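Local atomic coordinates of separin (Saccharomyces cerevisiae, PDB entry 5U1T), a protein that cleaves the MCD1/SCC1 subunit of cohesin at the onset of anaphase as a caspase-like cysteine protease, and is held inactive by securin for most of the cell cycle. Residues A[123-127]-A[461-466]; A[170-176]-A[200-206]; A[191-196]-A[239-245]; A[269-274]-A[293-297]. All coordinates share one frame. Residues are numbered along the deposited sequence.

Contact 1 of 4, residues A[123-127]-A[461-466]; sequences TWNDY and VYCMLR
A tryptophan held between a tyrosine edge and an arginine chain joins two interhelical loops of the helical domain, 123-127 and 461-466, although 333 residues lie between them. V461 to M464 form a 3-10 segment (M464 N to V461 O, 2.9 Å); L465 and R466 then adopt positive phi (48° and 55°). The CA atoms of T123 and L465 lie 6.5 Å apart, those of W124 and R466 6.9 Å. T123 (chi1 t) brings CG2 to 3.9 Å from L465 CD2. W124 (chi1 m, chi2 104°) donates a hydrogen bond from NE1 to Y462 O at 2.9 Å and 145°. The Y462 edge meets one indole face in a T-shaped pair, centroids 4.8 Å apart and planes at 84°; over the opposite face R466 CG makes a CH-pi contact, 3.5 Å from the six-membered centroid. W68 adds another edge-to-face partner. R466 NH2 hydrogen-bonds N72 OD1, and Y127 (chi1 p) brings CE2 over one face of the R466 guanidinium, 3.7 Å from R466 NH1.

Contact 2 of 4, residues A[170-176]-A[200-206]; sequences LKAHALT and YIKQFKL
F204 spreads its ring beside L170, A172 and T176, at the open end of an antiparallel helical hairpin, away from its 186-189 turn, where the start of helix 172-185 packs on the end of helix 190-203. K171 is the N-cap residue of the former. The latter closes in a Schellman motif: K205 has positive phi (55°), L206 N donates to I201 O at 2.8 Å, and K205 N to K202 O at 3.2 Å. CA pairs fix the register: A172 with F204 at 6.6 Å, H173 with L206 at 7.2 Å, T176 with Y200 at 6.3 Å. No hydrogen bond crosses, so packing alone joins the segments. F204 (chi1 m) places CB 4.1 Å from A172 CB and CZ 4.1 Å from L170 CD2, with T176 CG2 at its ring edge. Y200 CE2 meets L175 CD2 at 3.7 Å; both side chains also touch F157, and Y200 OH is hydrogen-bonded to D160 OD2. K171, out of reach of 200-206, turns to the securin chain, where NZ salt-bridges an acidic side chain. L206 (m, t) brings CD1 to 3.1 Å from T176 OG1.

Contact 3 of 4, residues A[191-196]-A[239-245]; sequences VLFGLK and LNSFYLS
Two helical segments, 191-196 and 239-245, run nearly parallel, their axes 8.9 Å apart at closest approach and crossing at 23°. The CA atoms of L192 and F242 are 6.2 Å apart, those of L195 and Y243 6.4 Å. F242 (chi1 m, chi2 88°) points into the interface and buries 108 Å². Its ring lies flat under L192 CB, which stands 4.1 Å from the centroid and 3° off the normal, a CH-pi contact. L192 (m, t) also sends CD2 to 3.6 Å from F242 CD1 and 3.7 Å from L239 CD2. L239 adopts t, m, so that its CD2 also comes within 3.9 Å of L195 CD1. L195 (m, t) directs CD2 to Y243 CD2 at 4.4 Å. K196, with chi1 t and then p, p, t, folds its aliphatic part back so that CE lies 3.8 Å from F242 CD2, while NZ forms a salt bridge with D160. L154 of helix 146-158 touches both L192 and F242. Close axes, a small angle and buried apolar contacts are typical of near-parallel helix-helix packing in an alpha-helical array.

Contact 4 of 4, residues A[269-274]-A[293-297]; sequences EVQRAI and WSCIS
Here the long non-helical connection between two successive helices of the helical domain folds back on the first: loop 293-297, which leads into helix 298-313, packs on the last turns of helix 264-274. The helical part is marked by A273 N to E269 O at 3.2 Å. In the loop, W293 and I296 have extended backbones (psi 136° and 135°), with C295 between them at positive phi (55°). CA atoms of V270 and W293 lie 6.3 Å apart, those of Q271 and S297 6.9 Å. Among apolar contacts, V270 (chi1 t) sets CG2 3.7 Å from W293 CB and CG1 4.5 Å from I296 CG2. Van der Waals contacts with polar atoms follow: A273 CB is 4.1 Å from W293 NE1 and Q271 CB 4.2 Å from S297 OG. Hydrogen bonds do not cross; instead the backbone N atoms of C295 and I296 both donate to the E336 carboxylate. The aromatic term is a CH-pi contact: W293, its chi1 at -23° between wells, presents a face to I274 (m, m), whose CD1 stands 3.4 Å from the centroid of the six-membered indole ring.

All four contacts lie in the helical domain, away from C1497, the probable catalytic cysteine, with contacts 2, 3 and 4 nested inside the loop closed by contact 1. Contacts 1 and 3 are buried, contact 2 is partly buried and contact 4 lies at the surface. Contacts 2 and 3 share helix 190-203, their segments alternating along the chain with centres about 15 Å apart, and D160 serves both, through Y200 and K196. Contacts 3 and 4 meet where C295 SG comes 3.5 Å from L239 CD1. Only contact 1 has a hydrogen bond between its segments; the others rest on apolar packing, and contact 2 alone borders securin.

Contact 1 of 4, residues A[123-127]-A[461-466]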
loop_
_atom_site.group_PDB
_atom_site.type_symbol
_atom_site.label_atom_id
_atom_site.label_comp_id
_atom_site.label_asym_id
_atom_site.label_seq_id
_atom_site.Cartn_x
_atom_site.Cartn_y
_atom_site.Cartn_z
ATOM N N THR A 123 -5.157 49.817 6.149
ATOM C CA THR A 123 -5.152 49.509 4.721
ATOM C C THR A 123 -6.592 49.554 4.178
ATOM O O THR A 123 -6.820 49.791 2.990
ATOM C CB THR A 123 -4.486 48.115 4.426
ATOM O OG1 THR A 123 -4.562 47.821 3.028
ATOM C CG2 THR A 123 -5.170 47.001 5.209
ATOM N N TRP A 124 -7.560 49.349 5.063
ATOM C CA TRP A 124 -8.959 49.322 4.659
ATOM C C TRP A 124 -9.493 50.681 4.223
ATOM O O TRP A 124 -10.370 50.742 3.353
ATOM C CB TRP A 124 -9.809 48.764 5.796
ATOM C CG TRP A 124 -9.554 47.308 5.972
ATOM C CD1 TRP A 124 -8.820 46.716 6.952
ATOM C CD2 TRP A 124 -9.994 46.255 5.104
ATOM N NE1 TRP A 124 -8.791 45.356 6.762
ATOM C CE2 TRP A 124 -9.501 45.047 5.631
ATOM C CE3 TRP A 124 -10.768 46.219 3.943
ATOM C CZ2 TRP A 124 -9.745 43.807 5.028
ATOM C CZ3 TRP A 124 -11.024 44.984 3.349
ATOM C CH2 TRP A 124 -10.510 43.795 3.891
ATOM N N ASN A 125 -8.953 51.759 4.799
ATOM C CA ASN A 125 -9.476 53.091 4.527
ATOM C C ASN A 125 -8.464 54.159 4.070
ATOM O O ASN A 125 -8.867 55.292 3.742
ATOM C CB ASN A 125 -10.215 53.626 5.772
ATOM C CG ASN A 125 -9.279 53.930 6.960
ATOM O OD1 ASN A 125 -8.105 54.273 6.796
ATOM N ND2 ASN A 125 -9.820 53.817 8.166
ATOM N N ASP A 126 -7.170 53.825 4.047
ATOM C CA ASP A 126 -6.146 54.882 3.945
ATOM C C ASP A 126 -6.082 55.562 2.569
ATOM O O ASP A 126 -5.379 56.552 2.389
ATOM C CB ASP A 126 -4.762 54.342 4.328
ATOM C CG ASP A 126 -4.269 53.280 3.392
ATOM O OD1 ASP A 126 -4.923 53.048 2.349
ATOM O OD2 ASP A 126 -3.206 52.683 3.694
ATOM N N TYR A 127 -6.824 55.025 1.611
ATOM C CA TYR A 127 -6.937 55.634 0.295
ATOM C C TYR A 127 -8.103 56.634 0.197
ATOM O O TYR A 127 -8.341 57.193 -0.859
ATOM C CB TYR A 127 -7.077 54.531 -0.768
ATOM C CG TYR A 127 -8.322 53.668 -0.669
ATOM C CD1 TYR A 127 -9.493 54.029 -1.335
ATOM C CD2 TYR A 127 -8.333 52.483 0.077
ATOM C CE1 TYR A 127 -10.639 53.240 -1.261
ATOM C CE2 TYR A 127 -9.481 51.673 0.149
ATOM C CZ TYR A 127 -10.625 52.057 -0.528
ATOM O OH TYR A 127 -11.770 51.296 -0.471
ATOM N N VAL A 461 -13.320 39.193 8.893
ATOM C CA VAL A 461 -12.810 39.499 7.561
ATOM C C VAL A 461 -11.794 40.662 7.466
ATOM O O VAL A 461 -10.938 40.625 6.580
ATOM C CB VAL A 461 -13.968 39.794 6.593
ATOM C CG1 VAL A 461 -14.572 41.117 6.880
ATOM C CG2 VAL A 461 -13.484 39.768 5.168
ATOM N N TYR A 462 -11.838 41.674 8.341
ATOM C CA TYR A 462 -10.888 42.779 8.191
ATOM C C TYR A 462 -9.509 42.300 8.607
ATOM O O TYR A 462 -8.509 42.959 8.349
ATOM C CB TYR A 462 -11.309 44.050 8.981
ATOM C CG TYR A 462 -12.546 44.683 8.396
ATOM C CD1 TYR A 462 -12.477 45.432 7.222
ATOM C CD2 TYR A 462 -13.786 44.489 8.976
ATOM C CE1 TYR A 462 -13.611 45.988 6.659
ATOM C CE2 TYR A 462 -14.912 45.014 8.423
ATOM C CZ TYR A 462 -14.830 45.777 7.271
ATOM O OH TYR A 462 -15.976 46.317 6.722
ATOM N N CYS A 463 -9.450 41.128 9.219
ATOM C CA CYS A 463 -8.163 40.490 9.480
ATOM C C CYS A 463 -7.428 40.050 8.197
ATOM O O CYS A 463 -6.223 39.826 8.234
ATOM C CB CYS A 463 -8.346 39.298 10.416
ATOM S SG CYS A 463 -8.501 39.747 12.162
ATOM N N MET A 464 -8.139 39.950 7.075
ATOM C CA MET A 464 -7.500 39.644 5.799
ATOM C C MET A 464 -6.572 40.752 5.305
ATOM O O MET A 464 -5.756 40.510 4.414
ATOM C CB MET A 464 -8.543 39.360 4.725
ATOM C CG MET A 464 -9.558 38.283 5.105
ATOM S SD MET A 464 -8.860 36.650 5.458
ATOM C CE MET A 464 -7.797 36.516 4.054
ATOM N N LEU A 465 -6.682 41.948 5.884
ATOM C CA LEU A 465 -5.859 43.098 5.506
ATOM C C LEU A 465 -5.782 43.340 4.003
ATOM O O LEU A 465 -4.724 43.685 3.488
ATOM C CB LEU A 465 -4.445 42.948 6.059
ATOM C CG LEU A 465 -4.260 43.088 7.570
ATOM C CD1 LEU A 465 -2.799 42.894 7.935
ATOM C CD2 LEU A 465 -4.752 44.456 8.091
ATOM N N ARG A 466 -6.912 43.175 3.319
ATOM C CA ARG A 466 -7.013 43.354 1.867
ATOM C C ARG A 466 -6.015 42.489 1.085
ATOM O O ARG A 466 -5.465 42.907 0.062
ATOM C CB ARG A 466 -6.828 44.826 1.484
ATOM C CG ARG A 466 -8.001 45.717 1.851
ATOM C CD ARG A 466 -7.781 47.141 1.399
ATOM N NE ARG A 466 -7.703 47.264 -0.054
ATOM C CZ ARG A 466 -8.700 47.660 -0.840
ATOM N NH1 ARG A 466 -9.880 47.976 -0.333
ATOM N NH2 ARG A 466 -8.516 47.740 -2.148
#

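Contact 2 of 4, residues A[170-176]-A[200-206]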
loop_
_atom_site.group_PDB
_atom_site.type_symbol
_atom_site.label_atom_id
_atom_site.label_comp_id
_atom_site.label_asym_id
_atom_site.label_seq_id
_atom_site.Cartn_x
_atom_site.Cartn_y
_atom_site.Cartn_z
ATOM N N LEU A 170 -2.222 63.611 0.622
ATOM C CA LEU A 170 -3.077 64.520 1.381
ATOM C C LEU A 170 -3.327 65.788 0.594
ATOM O O LEU A 170 -2.409 66.323 -0.013
ATOM C CB LEU A 170 -2.447 64.862 2.730
ATOM C CG LEU A 170 -3.223 65.928 3.504
ATOM C CD1 LEU A 170 -4.593 65.396 3.931
ATOM C CD2 LEU A 170 -2.433 66.436 4.695
ATOM N N LYS A 171 -4.579 66.232 0.565
ATOM C CA LYS A 171 -4.946 67.438 -0.160
ATOM C C LYS A 171 -4.616 68.669 0.673
ATOM O O LYS A 171 -5.410 69.100 1.514
ATOM C CB LYS A 171 -6.427 67.416 -0.525
ATOM C CG LYS A 171 -6.836 66.262 -1.425
ATOM C CD LYS A 171 -6.428 66.498 -2.874
ATOM C CE LYS A 171 -7.096 65.505 -3.815
ATOM N NZ LYS A 171 -7.005 65.928 -5.249
ATOM N N ALA A 172 -3.442 69.239 0.413
ATOM C CA ALA A 172 -2.902 70.344 1.195
ATOM C C ALA A 172 -3.809 71.560 1.187
ATOM O O ALA A 172 -4.458 71.851 2.193
ATOM C CB ALA A 172 -1.523 70.719 0.677
ATOM N N HIS A 173 -3.832 72.270 0.057
ATOM C CA HIS A 173 -4.625 73.488 -0.094
ATOM C C HIS A 173 -6.016 73.351 0.528
ATOM O O HIS A 173 -6.468 74.239 1.232
ATOM C CB HIS A 173 -4.749 73.876 -1.571
ATOM C CG HIS A 173 -5.439 75.183 -1.776
ATOM N ND1 HIS A 173 -4.904 76.380 -1.343
ATOM C CD2 HIS A 173 -6.647 75.485 -2.314
ATOM C CE1 HIS A 173 -5.744 77.364 -1.623
ATOM N NE2 HIS A 173 -6.810 76.848 -2.208
ATOM N N ALA A 174 -6.673 72.216 0.308
ATOM C CA ALA A 174 -7.993 71.969 0.892
ATOM C C ALA A 174 -7.952 71.968 2.418
ATOM O O ALA A 174 -8.616 72.793 3.060
ATOM C CB ALA A 174 -8.555 70.674 0.390
ATOM N N LEU A 175 -7.167 71.057 2.989
ATOM C CA LEU A 175 -7.045 70.929 4.443
ATOM C C LEU A 175 -6.632 72.242 5.137
ATOM O O LEU A 175 -7.184 72.607 6.179
ATOM C CB LEU A 175 -6.040 69.826 4.798
ATOM C CG LEU A 175 -5.728 69.661 6.289
ATOM C CD1 LEU A 175 -6.951 69.214 7.054
ATOM C CD2 LEU A 175 -4.581 68.705 6.526
ATOM N N THR A 176 -5.664 72.947 4.562
ATOM C CA THR A 176 -5.128 74.127 5.220
ATOM C C THR A 176 -6.110 75.280 5.058
ATOM O O THR A 176 -6.223 76.148 5.927
ATOM C CB THR A 176 -3.742 74.511 4.662
ATOM O OG1 THR A 176 -3.895 75.154 3.391
ATOM C CG2 THR A 176 -2.850 73.272 4.494
ATOM N N TYR A 200 1.069 74.710 8.643
ATOM C CA TYR A 200 0.755 73.933 7.439
ATOM C C TYR A 200 1.290 74.617 6.186
ATOM O O TYR A 200 1.917 73.977 5.337
ATOM C CB TYR A 200 -0.758 73.693 7.301
ATOM C CG TYR A 200 -1.291 72.523 8.110
ATOM C CD1 TYR A 200 -0.442 71.739 8.879
ATOM C CD2 TYR A 200 -2.647 72.200 8.099
ATOM C CE1 TYR A 200 -0.927 70.675 9.622
ATOM C CE2 TYR A 200 -3.140 71.139 8.835
ATOM C CZ TYR A 200 -2.274 70.379 9.595
ATOM O OH TYR A 200 -2.750 69.321 10.332
ATOM N N ILE A 201 1.050 75.917 6.091
ATOM C CA ILE A 201 1.487 76.709 4.947
ATOM C C ILE A 201 3.015 76.675 4.750
ATOM O O ILE A 201 3.503 76.666 3.613
ATOM C CB ILE A 201 0.988 78.164 5.084
ATOM C CG1 ILE A 201 -0.474 78.238 4.633
ATOM C CG2 ILE A 201 1.850 79.116 4.291
ATOM C CD1 ILE A 201 -0.880 79.565 4.075
ATOM N N LYS A 202 3.763 76.631 5.849
ATOM C CA LYS A 202 5.204 76.393 5.776
ATOM C C LYS A 202 5.467 74.948 5.381
ATOM O O LYS A 202 6.272 74.670 4.492
ATOM C CB LYS A 202 5.884 76.703 7.116
ATOM C CG LYS A 202 7.411 76.585 7.101
ATOM C CD LYS A 202 8.074 77.947 7.283
ATOM C CE LYS A 202 9.594 77.841 7.232
ATOM N NZ LYS A 202 10.265 79.185 7.215
ATOM N N GLN A 203 4.767 74.036 6.045
ATOM C CA GLN A 203 4.986 72.608 5.888
ATOM C C GLN A 203 4.739 72.120 4.478
ATOM O O GLN A 203 5.404 71.197 3.989
ATOM C CB GLN A 203 4.076 71.845 6.839
ATOM C CG GLN A 203 4.485 70.411 7.099
ATOM C CD GLN A 203 3.893 69.926 8.397
ATOM O OE1 GLN A 203 3.540 70.744 9.254
ATOM N NE2 GLN A 203 3.759 68.608 8.553
ATOM N N PHE A 204 3.760 72.730 3.830
ATOM C CA PHE A 204 3.327 72.243 2.538
ATOM C C PHE A 204 3.733 73.200 1.450
ATOM O O PHE A 204 3.388 73.014 0.281
ATOM C CB PHE A 204 1.824 72.018 2.557
ATOM C CG PHE A 204 1.411 70.961 3.533
ATOM C CD1 PHE A 204 2.154 69.795 3.647
ATOM C CD2 PHE A 204 0.319 71.144 4.366
ATOM C CE1 PHE A 204 1.808 68.826 4.545
ATOM C CE2 PHE A 204 -0.037 70.168 5.272
ATOM C CZ PHE A 204 0.713 69.006 5.362
ATOM N N LYS A 205 4.514 74.200 1.857
ATOM C CA LYS A 205 5.042 75.215 0.961
ATOM C C LYS A 205 3.890 75.876 0.214
ATOM O O LYS A 205 3.906 75.954 -1.012
ATOM C CB LYS A 205 6.045 74.612 -0.031
ATOM C CG LYS A 205 6.852 73.421 0.489
ATOM C CD LYS A 205 7.812 73.825 1.589
ATOM C CE LYS A 205 8.970 72.845 1.657
ATOM N NZ LYS A 205 9.671 72.715 0.348
ATOM N N LEU A 206 2.880 76.329 0.948
ATOM C CA LEU A 206 1.726 76.956 0.322
ATOM C C LEU A 206 1.936 78.460 0.279
ATOM O O LEU A 206 2.618 79.015 1.144
ATOM C CB LEU A 206 0.431 76.588 1.068
ATOM C CG LEU A 206 0.103 75.078 1.128
ATOM C CD1 LEU A 206 -1.285 74.833 1.670
ATOM C CD2 LEU A 206 0.251 74.411 -0.226
#

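Contact 3 of 4, residues A[191-196]-A[239-245]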
loop_
_atom_site.group_PDB
_atom_site.type_symbol
_atom_site.label_atom_id
_atom_site.label_comp_id
_atom_site.label_asym_id
_atom_site.label_seq_id
_atom_site.Cartn_x
_atom_site.Cartn_y
_atom_site.Cartn_z
ATOM N N VAL A 191 -6.028 81.452 18.274
ATOM C CA VAL A 191 -4.582 81.256 18.300
ATOM C C VAL A 191 -4.183 79.842 17.866
ATOM O O VAL A 191 -3.307 79.676 17.015
ATOM C CB VAL A 191 -4.005 81.541 19.710
ATOM C CG1 VAL A 191 -4.930 81.009 20.781
ATOM C CG2 VAL A 191 -2.624 80.926 19.860
ATOM N N LEU A 192 -4.832 78.833 18.446
ATOM C CA LEU A 192 -4.528 77.430 18.148
ATOM C C LEU A 192 -4.667 77.114 16.668
ATOM O O LEU A 192 -3.788 76.489 16.067
ATOM C CB LEU A 192 -5.432 76.512 18.960
ATOM C CG LEU A 192 -5.093 76.494 20.447
ATOM C CD1 LEU A 192 -5.967 75.492 21.189
ATOM C CD2 LEU A 192 -3.623 76.178 20.629
ATOM N N PHE A 193 -5.774 77.557 16.084
ATOM C CA PHE A 193 -5.974 77.428 14.652
ATOM C C PHE A 193 -4.927 78.212 13.869
ATOM O O PHE A 193 -4.291 77.654 12.964
ATOM C CB PHE A 193 -7.379 77.877 14.273
ATOM C CG PHE A 193 -8.444 76.910 14.694
ATOM C CD1 PHE A 193 -9.016 76.992 15.955
ATOM C CD2 PHE A 193 -8.862 75.901 13.840
ATOM C CE1 PHE A 193 -9.996 76.083 16.352
ATOM C CE2 PHE A 193 -9.844 74.996 14.234
ATOM C CZ PHE A 193 -10.408 75.092 15.490
ATOM N N GLY A 194 -4.745 79.491 14.222
ATOM C CA GLY A 194 -3.680 80.307 13.657
ATOM C C GLY A 194 -2.334 79.595 13.610
ATOM O O GLY A 194 -1.733 79.458 12.549
ATOM N N LEU A 195 -1.872 79.125 14.764
ATOM C CA LEU A 195 -0.617 78.390 14.861
ATOM C C LEU A 195 -0.552 77.221 13.878
ATOM O O LEU A 195 0.458 77.031 13.185
ATOM C CB LEU A 195 -0.416 77.874 16.291
ATOM C CG LEU A 195 -0.052 78.883 17.384
ATOM C CD1 LEU A 195 -0.385 78.338 18.761
ATOM C CD2 LEU A 195 1.424 79.220 17.309
ATOM N N LYS A 196 -1.629 76.434 13.819
ATOM C CA LYS A 196 -1.680 75.272 12.938
ATOM C C LYS A 196 -1.641 75.680 11.464
ATOM O O LYS A 196 -0.957 75.040 10.660
ATOM C CB LYS A 196 -2.937 74.442 13.213
ATOM C CG LYS A 196 -3.047 73.174 12.355
ATOM C CD LYS A 196 -1.870 72.255 12.578
ATOM C CE LYS A 196 -1.810 71.747 14.005
ATOM N NZ LYS A 196 -0.705 70.762 14.213
ATOM N N LEU A 239 -2.667 73.896 23.672
ATOM C CA LEU A 239 -1.703 74.926 23.243
ATOM C C LEU A 239 -0.275 74.437 23.082
ATOM O O LEU A 239 0.365 74.717 22.064
ATOM C CB LEU A 239 -1.713 76.107 24.226
ATOM C CG LEU A 239 -0.913 77.414 23.987
ATOM C CD1 LEU A 239 0.543 77.323 24.428
ATOM C CD2 LEU A 239 -0.992 77.906 22.543
ATOM N N ASN A 240 0.224 73.712 24.080
ATOM C CA ASN A 240 1.578 73.179 24.002
ATOM C C ASN A 240 1.795 72.366 22.739
ATOM O O ASN A 240 2.756 72.599 22.008
ATOM C CB ASN A 240 1.901 72.324 25.219
ATOM C CG ASN A 240 3.370 71.959 25.291
ATOM O OD1 ASN A 240 4.212 72.797 25.620
ATOM N ND2 ASN A 240 3.687 70.701 24.985
ATOM N N SER A 241 0.890 71.424 22.483
ATOM C CA SER A 241 0.974 70.579 21.296
ATOM C C SER A 241 1.054 71.425 20.023
ATOM O O SER A 241 1.964 71.245 19.206
ATOM C CB SER A 241 -0.225 69.623 21.238
ATOM O OG SER A 241 -0.058 68.615 20.246
ATOM N N PHE A 242 0.125 72.369 19.882
ATOM C CA PHE A 242 0.041 73.202 18.686
ATOM C C PHE A 242 1.300 74.018 18.412
ATOM O O PHE A 242 1.813 74.019 17.287
ATOM C CB PHE A 242 -1.145 74.142 18.795
ATOM C CG PHE A 242 -2.441 73.505 18.443
ATOM C CD1 PHE A 242 -3.184 72.843 19.402
ATOM C CD2 PHE A 242 -2.921 73.562 17.149
ATOM C CE1 PHE A 242 -4.388 72.254 19.077
ATOM C CE2 PHE A 242 -4.121 72.971 16.820
ATOM C CZ PHE A 242 -4.853 72.318 17.786
ATOM N N TYR A 243 1.777 74.718 19.442
ATOM C CA TYR A 243 2.951 75.580 19.333
ATOM C C TYR A 243 4.175 74.755 18.960
ATOM O O TYR A 243 4.963 75.162 18.106
ATOM C CB TYR A 243 3.183 76.347 20.650
ATOM C CG TYR A 243 4.474 77.164 20.727
ATOM C CD1 TYR A 243 5.669 76.590 21.166
ATOM C CD2 TYR A 243 4.492 78.514 20.388
ATOM C CE1 TYR A 243 6.846 77.333 21.248
ATOM C CE2 TYR A 243 5.666 79.262 20.466
ATOM C CZ TYR A 243 6.840 78.670 20.895
ATOM O OH TYR A 243 8.008 79.410 20.978
ATOM N N LEU A 244 4.329 73.596 19.595
ATOM C CA LEU A 244 5.448 72.713 19.292
ATOM C C LEU A 244 5.499 72.385 17.806
ATOM O O LEU A 244 6.556 72.453 17.189
ATOM C CB LEU A 244 5.361 71.422 20.106
ATOM C CG LEU A 244 5.671 71.509 21.602
ATOM C CD1 LEU A 244 5.684 70.113 22.225
ATOM C CD2 LEU A 244 6.988 72.248 21.854
ATOM N N SER A 245 4.355 72.034 17.231
ATOM C CA SER A 245 4.288 71.734 15.807
ATOM C C SER A 245 4.532 72.986 14.971
ATOM O O SER A 245 5.116 72.917 13.893
ATOM C CB SER A 245 2.937 71.122 15.456
ATOM O OG SER A 245 2.733 69.940 16.197
#

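Contact 4 of 4, residues A[269-274]-A[293-297]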
loop_
_atom_site.group_PDB
_atom_site.type_symbol
_atom_site.label_atom_id
_atom_site.label_comp_id
_atom_site.label_asym_id
_atom_site.label_seq_id
_atom_site.Cartn_x
_atom_site.Cartn_y
_atom_site.Cartn_z
ATOM N N GLU A 269 6.152 79.837 37.365
ATOM C CA GLU A 269 5.573 79.070 38.470
ATOM C C GLU A 269 5.139 77.649 38.098
ATOM O O GLU A 269 4.783 76.862 38.980
ATOM C CB GLU A 269 4.379 79.818 39.051
ATOM C CG GLU A 269 4.628 81.286 39.315
ATOM C CD GLU A 269 3.353 82.097 39.187
ATOM O OE1 GLU A 269 2.270 81.474 39.096
ATOM O OE2 GLU A 269 3.431 83.348 39.162
ATOM N N VAL A 270 5.140 77.320 36.806
ATOM C CA VAL A 270 5.022 75.916 36.425
ATOM C C VAL A 270 6.275 75.220 36.970
ATOM O O VAL A 270 6.163 74.408 37.879
ATOM C CB VAL A 270 4.864 75.703 34.894
ATOM C CG1 VAL A 270 5.168 74.255 34.516
ATOM C CG2 VAL A 270 3.454 76.075 34.447
ATOM N N GLN A 271 7.458 75.591 36.472
ATOM C CA GLN A 271 8.728 75.011 36.943
ATOM C C GLN A 271 9.042 75.300 38.419
ATOM O O GLN A 271 9.665 74.479 39.102
ATOM C CB GLN A 271 9.900 75.514 36.093
ATOM C CG GLN A 271 11.263 75.113 36.654
ATOM C CD GLN A 271 12.365 76.072 36.291
ATOM O OE1 GLN A 271 12.779 76.898 37.108
ATOM N NE2 GLN A 271 12.858 75.969 35.063
ATOM N N ARG A 272 8.632 76.473 38.901
ATOM C CA ARG A 272 8.883 76.858 40.291
ATOM C C ARG A 272 8.226 75.877 41.249
ATOM O O ARG A 272 8.893 75.283 42.099
ATOM C CB ARG A 272 8.385 78.280 40.564
ATOM C CG ARG A 272 9.482 79.331 40.475
ATOM C CD ARG A 272 8.980 80.627 39.860
ATOM N NE ARG A 272 10.071 81.375 39.237
ATOM C CZ ARG A 272 10.600 82.493 39.728
ATOM N NH1 ARG A 272 10.133 83.019 40.856
ATOM N NH2 ARG A 272 11.593 83.093 39.085
ATOM N N ALA A 273 6.919 75.704 41.100
ATOM C CA ALA A 273 6.197 74.712 41.878
ATOM C C ALA A 273 6.782 73.307 41.669
ATOM O O ALA A 273 6.950 72.563 42.639
ATOM C CB ALA A 273 4.718 74.738 41.520
ATOM N N ILE A 274 7.113 72.971 40.414
ATOM C CA ILE A 274 7.562 71.620 40.022
ATOM C C ILE A 274 8.618 71.008 40.958
ATOM O O ILE A 274 8.458 69.885 41.444
ATOM C CB ILE A 274 8.162 71.581 38.571
ATOM C CG1 ILE A 274 7.103 71.763 37.474
ATOM C CG2 ILE A 274 8.859 70.264 38.324
ATOM C CD1 ILE A 274 5.821 71.043 37.700
ATOM N N TRP A 293 -0.554 71.683 35.740
ATOM C CA TRP A 293 -0.076 72.637 34.748
ATOM C C TRP A 293 -0.043 72.065 33.338
ATOM O O TRP A 293 0.391 70.932 33.121
ATOM C CB TRP A 293 1.321 73.134 35.121
ATOM C CG TRP A 293 1.630 73.000 36.578
ATOM C CD1 TRP A 293 1.542 73.978 37.533
ATOM C CD2 TRP A 293 2.071 71.814 37.257
ATOM N NE1 TRP A 293 1.907 73.472 38.760
ATOM C CE2 TRP A 293 2.233 72.146 38.617
ATOM C CE3 TRP A 293 2.343 70.506 36.846
ATOM C CZ2 TRP A 293 2.659 71.213 39.569
ATOM C CZ3 TRP A 293 2.763 69.581 37.796
ATOM C CH2 TRP A 293 2.916 69.942 39.139
ATOM N N SER A 294 -0.513 72.855 32.381
ATOM C CA SER A 294 -0.283 72.563 30.977
ATOM C C SER A 294 0.969 73.307 30.559
ATOM O O SER A 294 1.418 74.216 31.269
ATOM C CB SER A 294 -1.472 72.978 30.127
ATOM O OG SER A 294 -2.667 72.519 30.720
ATOM N N CYS A 295 1.525 72.930 29.409
ATOM C CA CYS A 295 2.800 73.479 28.948
ATOM C C CYS A 295 3.866 73.280 30.013
ATOM O O CYS A 295 4.382 74.239 30.583
ATOM C CB CYS A 295 2.675 74.962 28.596
ATOM S SG CYS A 295 1.778 75.308 27.077
ATOM N N ILE A 296 4.169 72.022 30.301
ATOM C CA ILE A 296 5.201 71.698 31.271
ATOM C C ILE A 296 6.544 71.643 30.552
ATOM O O ILE A 296 6.650 71.096 29.456
ATOM C CB ILE A 296 4.903 70.367 31.992
ATOM C CG1 ILE A 296 3.488 70.406 32.582
ATOM C CG2 ILE A 296 5.938 70.099 33.080
ATOM C CD1 ILE A 296 3.007 69.087 33.128
ATOM N N SER A 297 7.558 72.251 31.164
ATOM C CA SER A 297 8.887 72.357 30.567
ATOM C C SER A 297 9.418 70.990 30.157
ATOM O O SER A 297 9.208 70.007 30.863
ATOM C CB SER A 297 9.848 73.033 31.546
ATOM O OG SER A 297 9.202 74.095 32.245
#